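Local structure of hyaluronidase (Thermobaculum terrenum, 5DIY) at residues C[41-46]-C[118-123]. The protein probably hydrolyses O-linked N-acetylglucosamine from glycosylated proteins, as a family 84 glycoside hydrolase. Sequence-based numbering, arbitrary orientation.
Sequences APKQDL and FDNVPF. Unlike the reference sequence in segment 118-123: Asn-120 (reference Asp). With NAG (2-acetamido-2-deoxy-beta-D-glucopyranose), chain E.
A salt bridge joins Lys-43 to Asp-119, with NZ of Lys-43 lying 2.8 Å from OD2 of Asp-119, on the syn lone-pair side of that oxygen. The same OD2 of Asp-119 accepts a hydrogen bond from N2 of the bound N-acetylglucosamine at 3.0 Å, nearly straight (166° at the hydrogen). NZ of Lys-43 also donates to O3 of the sugar, 3.0 Å away, so ammonium, carboxylate and sugar close a ring of hydrogen bonds. A water links the two residues on the OD1 side: it donates to OD1 of Asp-119 (2.8 Å) and accepts a weak hydrogen bond from NZ of Lys-43. Both segments follow strands of the eight-stranded parallel TIM barrel, 37-40 and 113-117, whose C-terminal loops build the sugar site here. The Lys-43 chain reaches toward Asp-119, bent at chi2 (-78°) and chi4 (-61°), which turns its amine onto O3 and the carboxylate. A methionine here would probably leave Asp-119 without its countercharge and O3 without this donor. Asn-120, an engineered substitution for the aspartate predicted to be the proton donor, meets Lys-43 loosely, its ND2 4.3 Å from CE of Lys-43. The amide of Asn-120 is hydrogen-bonded through OD1 to the hydroxyl of Tyr-168 and through ND2 to that of Tyr-14; ND2 of Asn-120 lies 3.6 Å from C2 of the sugar.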
ATOM      1  N   ALA C  41       3.965   5.571 -14.644  1.00 25.63           N
ATOM      2  CA  ALA C  41       4.190   4.142 -14.887  1.00 25.60           C
ATOM      3  C   ALA C  41       3.034   3.203 -14.485  1.00 26.30           C
ATOM      4  O   ALA C  41       3.285   2.145 -13.910  1.00 26.51           O
ATOM      5  CB  ALA C  41       5.470   3.713 -14.173  1.00 25.75           C
ATOM      6  N   PRO C  42       1.767   3.571 -14.786  1.00 27.19           N
ATOM      7  CA  PRO C  42       0.680   2.672 -14.388  1.00 27.29           C
ATOM      8  C   PRO C  42       0.744   1.347 -15.138  1.00 27.78           C
ATOM      9  O   PRO C  42       0.823   1.342 -16.370  1.00 27.71           O
ATOM     10  CB  PRO C  42      -0.588   3.456 -14.747  1.00 27.39           C
ATOM     11  CG  PRO C  42      -0.161   4.401 -15.809  1.00 27.86           C
ATOM     12  CD  PRO C  42       1.256   4.768 -15.478  1.00 27.38           C
ATOM     13  N   LYS C  43       0.732   0.243 -14.389  1.00 28.75           N
ATOM     14  CA  LYS C  43       0.883  -1.099 -14.964  1.00 29.88           C
ATOM     15  C   LYS C  43      -0.234  -1.467 -15.944  1.00 31.18           C
ATOM     16  O   LYS C  43       0.023  -2.200 -16.891  1.00 30.65           O
ATOM     17  CB  LYS C  43       0.971  -2.174 -13.866  1.00 29.88           C
ATOM     18  CG  LYS C  43       2.300  -2.245 -13.122  1.00 29.36           C
ATOM     19  CD  LYS C  43       3.384  -2.952 -13.934  1.00 28.19           C
ATOM     20  CE  LYS C  43       4.598  -3.312 -13.087  1.00 27.61           C
ATOM     21  NZ  LYS C  43       5.273  -2.127 -12.478  1.00 27.13           N
ATOM     22  N   GLN C  44      -1.452  -0.966 -15.714  1.00 33.23           N
ATOM     23  CA  GLN C  44      -2.612  -1.294 -16.568  1.00 36.01           C
ATOM     24  C   GLN C  44      -2.776  -0.416 -17.813  1.00 35.38           C
ATOM     25  O   GLN C  44      -3.680  -0.667 -18.609  1.00 36.30           O
ATOM     26  CB  GLN C  44      -3.920  -1.273 -15.761  1.00 38.09           C
ATOM     27  CG  GLN C  44      -3.936  -2.214 -14.574  1.00 41.65           C
ATOM     28  CD  GLN C  44      -3.777  -3.682 -14.948  1.00 44.02           C
ATOM     29  OE1 GLN C  44      -4.401  -4.173 -15.890  1.00 47.23           O
ATOM     30  NE2 GLN C  44      -2.950  -4.391 -14.197  1.00 45.12           N
ATOM     31  N   ASP C  45      -1.931   0.603 -17.983  1.00 34.45           N
ATOM     32  CA  ASP C  45      -1.804   1.284 -19.278  1.00 34.27           C
ATOM     33  C   ASP C  45      -1.076   0.313 -20.206  1.00 34.72           C
ATOM     34  O   ASP C  45       0.114   0.051 -20.017  1.00 33.37           O
ATOM     35  CB  ASP C  45      -1.028   2.609 -19.130  1.00 34.33           C
ATOM     36  CG  ASP C  45      -0.784   3.328 -20.467  1.00 33.67           C
ATOM     37  OD1 ASP C  45      -1.174   2.824 -21.542  1.00 32.32           O
ATOM     38  OD2 ASP C  45      -0.177   4.414 -20.435  1.00 33.67           O
ATOM     39  N   LEU C  46      -1.791  -0.229 -21.195  1.00 35.20           N
ATOM     40  CA  LEU C  46      -1.203  -1.202 -22.141  1.00 36.93           C
ATOM     41  C   LEU C  46       0.030  -0.658 -22.865  1.00 36.79           C
ATOM     42  O   LEU C  46       1.005  -1.388 -23.092  1.00 37.27           O
ATOM     43  CB  LEU C  46      -2.245  -1.677 -23.174  1.00 37.87           C
ATOM     44  CG  LEU C  46      -3.256  -2.736 -22.714  1.00 38.37           C
ATOM     45  CD1 LEU C  46      -4.300  -2.970 -23.798  1.00 38.48           C
ATOM     46  CD2 LEU C  46      -2.565  -4.046 -22.342  1.00 38.63           C
ATOM     47  N   PHE C 118      12.327  -3.054 -15.551  1.00 26.51           N
ATOM     48  CA  PHE C 118      12.408  -4.495 -15.823  1.00 27.07           C
ATOM     49  C   PHE C 118      11.923  -5.330 -14.629  1.00 27.60           C
ATOM     50  O   PHE C 118      12.323  -6.485 -14.464  1.00 27.52           O
ATOM     51  CB  PHE C 118      13.849  -4.872 -16.190  1.00 27.02           C
ATOM     52  CG  PHE C 118      14.380  -4.121 -17.376  1.00 27.86           C
ATOM     53  CD1 PHE C 118      14.103  -4.553 -18.666  1.00 28.19           C
ATOM     54  CD2 PHE C 118      15.121  -2.962 -17.206  1.00 28.18           C
ATOM     55  CE1 PHE C 118      14.566  -3.848 -19.768  1.00 28.61           C
ATOM     56  CE2 PHE C 118      15.592  -2.254 -18.301  1.00 28.96           C
ATOM     57  CZ  PHE C 118      15.317  -2.699 -19.586  1.00 28.43           C
ATOM     58  N   ASP C 119      11.064  -4.743 -13.797  1.00 28.15           N
ATOM     59  CA  ASP C 119      10.419  -5.480 -12.706  1.00 28.42           C
ATOM     60  C   ASP C 119       9.359  -6.441 -13.240  1.00 29.37           C
ATOM     61  O   ASP C 119       8.704  -6.151 -14.237  1.00 29.46           O
ATOM     62  CB  ASP C 119       9.783  -4.526 -11.690  1.00 28.33           C
ATOM     63  CG  ASP C 119       8.761  -3.584 -12.317  1.00 27.48           C
ATOM     64  OD1 ASP C 119       9.131  -2.845 -13.250  1.00 26.43           O
ATOM     65  OD2 ASP C 119       7.603  -3.577 -11.862  1.00 26.20           O
ATOM     66  N   ASN C 120       9.196  -7.575 -12.560  1.00 30.72           N
ATOM     67  CA  ASN C 120       8.169  -8.567 -12.886  1.00 31.99           C
ATOM     68  C   ASN C 120       8.234  -9.034 -14.341  1.00 33.21           C
ATOM     69  O   ASN C 120       7.277  -8.900 -15.110  1.00 33.42           O
ATOM     70  CB  ASN C 120       6.776  -8.033 -12.531  1.00 32.15           C
ATOM     71  CG  ASN C 120       6.666  -7.595 -11.078  1.00 31.43           C
ATOM     72  OD1 ASN C 120       7.498  -7.948 -10.238  1.00 31.94           O
ATOM     73  ND2 ASN C 120       5.639  -6.809 -10.777  1.00 31.11           N
ATOM     74  N   VAL C 121       9.408  -9.550 -14.692  1.00 34.25           N
ATOM     75  CA  VAL C 121       9.666 -10.221 -15.967  1.00 34.89           C
ATOM     76  C   VAL C 121      10.393 -11.526 -15.626  1.00 36.27           C
ATOM     77  O   VAL C 121      10.823 -11.698 -14.479  1.00 34.68           O
ATOM     78  CB  VAL C 121      10.511  -9.342 -16.929  1.00 34.09           C
ATOM     79  CG1 VAL C 121       9.813  -8.010 -17.177  1.00 33.99           C
ATOM     80  CG2 VAL C 121      11.934  -9.128 -16.410  1.00 34.06           C
ATOM     81  N   PRO C 122      10.517 -12.457 -16.599  1.00 38.93           N
ATOM     82  CA  PRO C 122      11.276 -13.685 -16.334  1.00 39.90           C
ATOM     83  C   PRO C 122      12.734 -13.422 -15.954  1.00 42.05           C
ATOM     84  O   PRO C 122      13.358 -12.501 -16.489  1.00 42.34           O
ATOM     85  CB  PRO C 122      11.190 -14.447 -17.664  1.00 39.90           C
ATOM     86  CG  PRO C 122       9.930 -13.965 -18.286  1.00 39.82           C
ATOM     87  CD  PRO C 122       9.849 -12.510 -17.915  1.00 39.66           C
ATOM     88  N   PHE C 123      13.262 -14.241 -15.042  1.00 45.39           N
ATOM     89  CA  PHE C 123      14.616 -14.050 -14.502  1.00 47.74           C
ATOM     90  C   PHE C 123      15.744 -14.381 -15.486  1.00 48.89           C
ATOM     91  O   PHE C 123      16.900 -14.057 -15.215  1.00 49.63           O
ATOM     92  CB  PHE C 123      14.818 -14.870 -13.211  1.00 48.85           C
ATOM     93  CG  PHE C 123      13.866 -14.520 -12.079  1.00 50.07           C
ATOM     94  CD1 PHE C 123      13.470 -13.200 -11.825  1.00 50.61           C
ATOM     95  CD2 PHE C 123      13.403 -15.523 -11.222  1.00 50.28           C
ATOM     96  CE1 PHE C 123      12.609 -12.900 -10.770  1.00 50.92           C
ATOM     97  CE2 PHE C 123      12.548 -15.223 -10.164  1.00 50.20           C
ATOM     98  CZ  PHE C 123      12.150 -13.912  -9.938  1.00 50.65           C
TER
HETATM   99  C1  NAG E 101       5.534  -4.954  -7.561  1.00 30.22           C
HETATM  100  C2  NAG E 101       5.551  -3.897  -8.683  1.00 28.79           C
HETATM  101  C3  NAG E 101       4.606  -2.715  -8.448  1.00 28.24           C
HETATM  102  C4  NAG E 101       3.462  -3.122  -7.534  1.00 27.66           C
HETATM  103  C5  NAG E 101       4.041  -3.516  -6.185  1.00 28.46           C
HETATM  104  C6  NAG E 101       2.968  -3.959  -5.177  1.00 28.96           C
HETATM  105  C7  NAG E 101       7.713  -2.849  -8.094  1.00 27.82           C
HETATM  106  C8  NAG E 101       9.062  -2.460  -8.632  1.00 27.67           C
HETATM  107  N2  NAG E 101       6.907  -3.446  -8.973  1.00 28.11           N
HETATM  108  O3  NAG E 101       4.104  -2.263  -9.711  1.00 27.75           O
HETATM  109  O4  NAG E 101       2.574  -2.022  -7.335  1.00 26.20           O
HETATM  110  O5  NAG E 101       5.072  -4.503  -6.283  1.00 29.59           O
HETATM  111  O6  NAG E 101       2.137  -4.999  -5.700  1.00 28.75           O
HETATM  112  O7  NAG E 101       7.398  -2.636  -6.930  1.00 27.28           O
HETATM  113  O   HOH W   1       7.009  -2.402 -15.003  1.00 33.58           O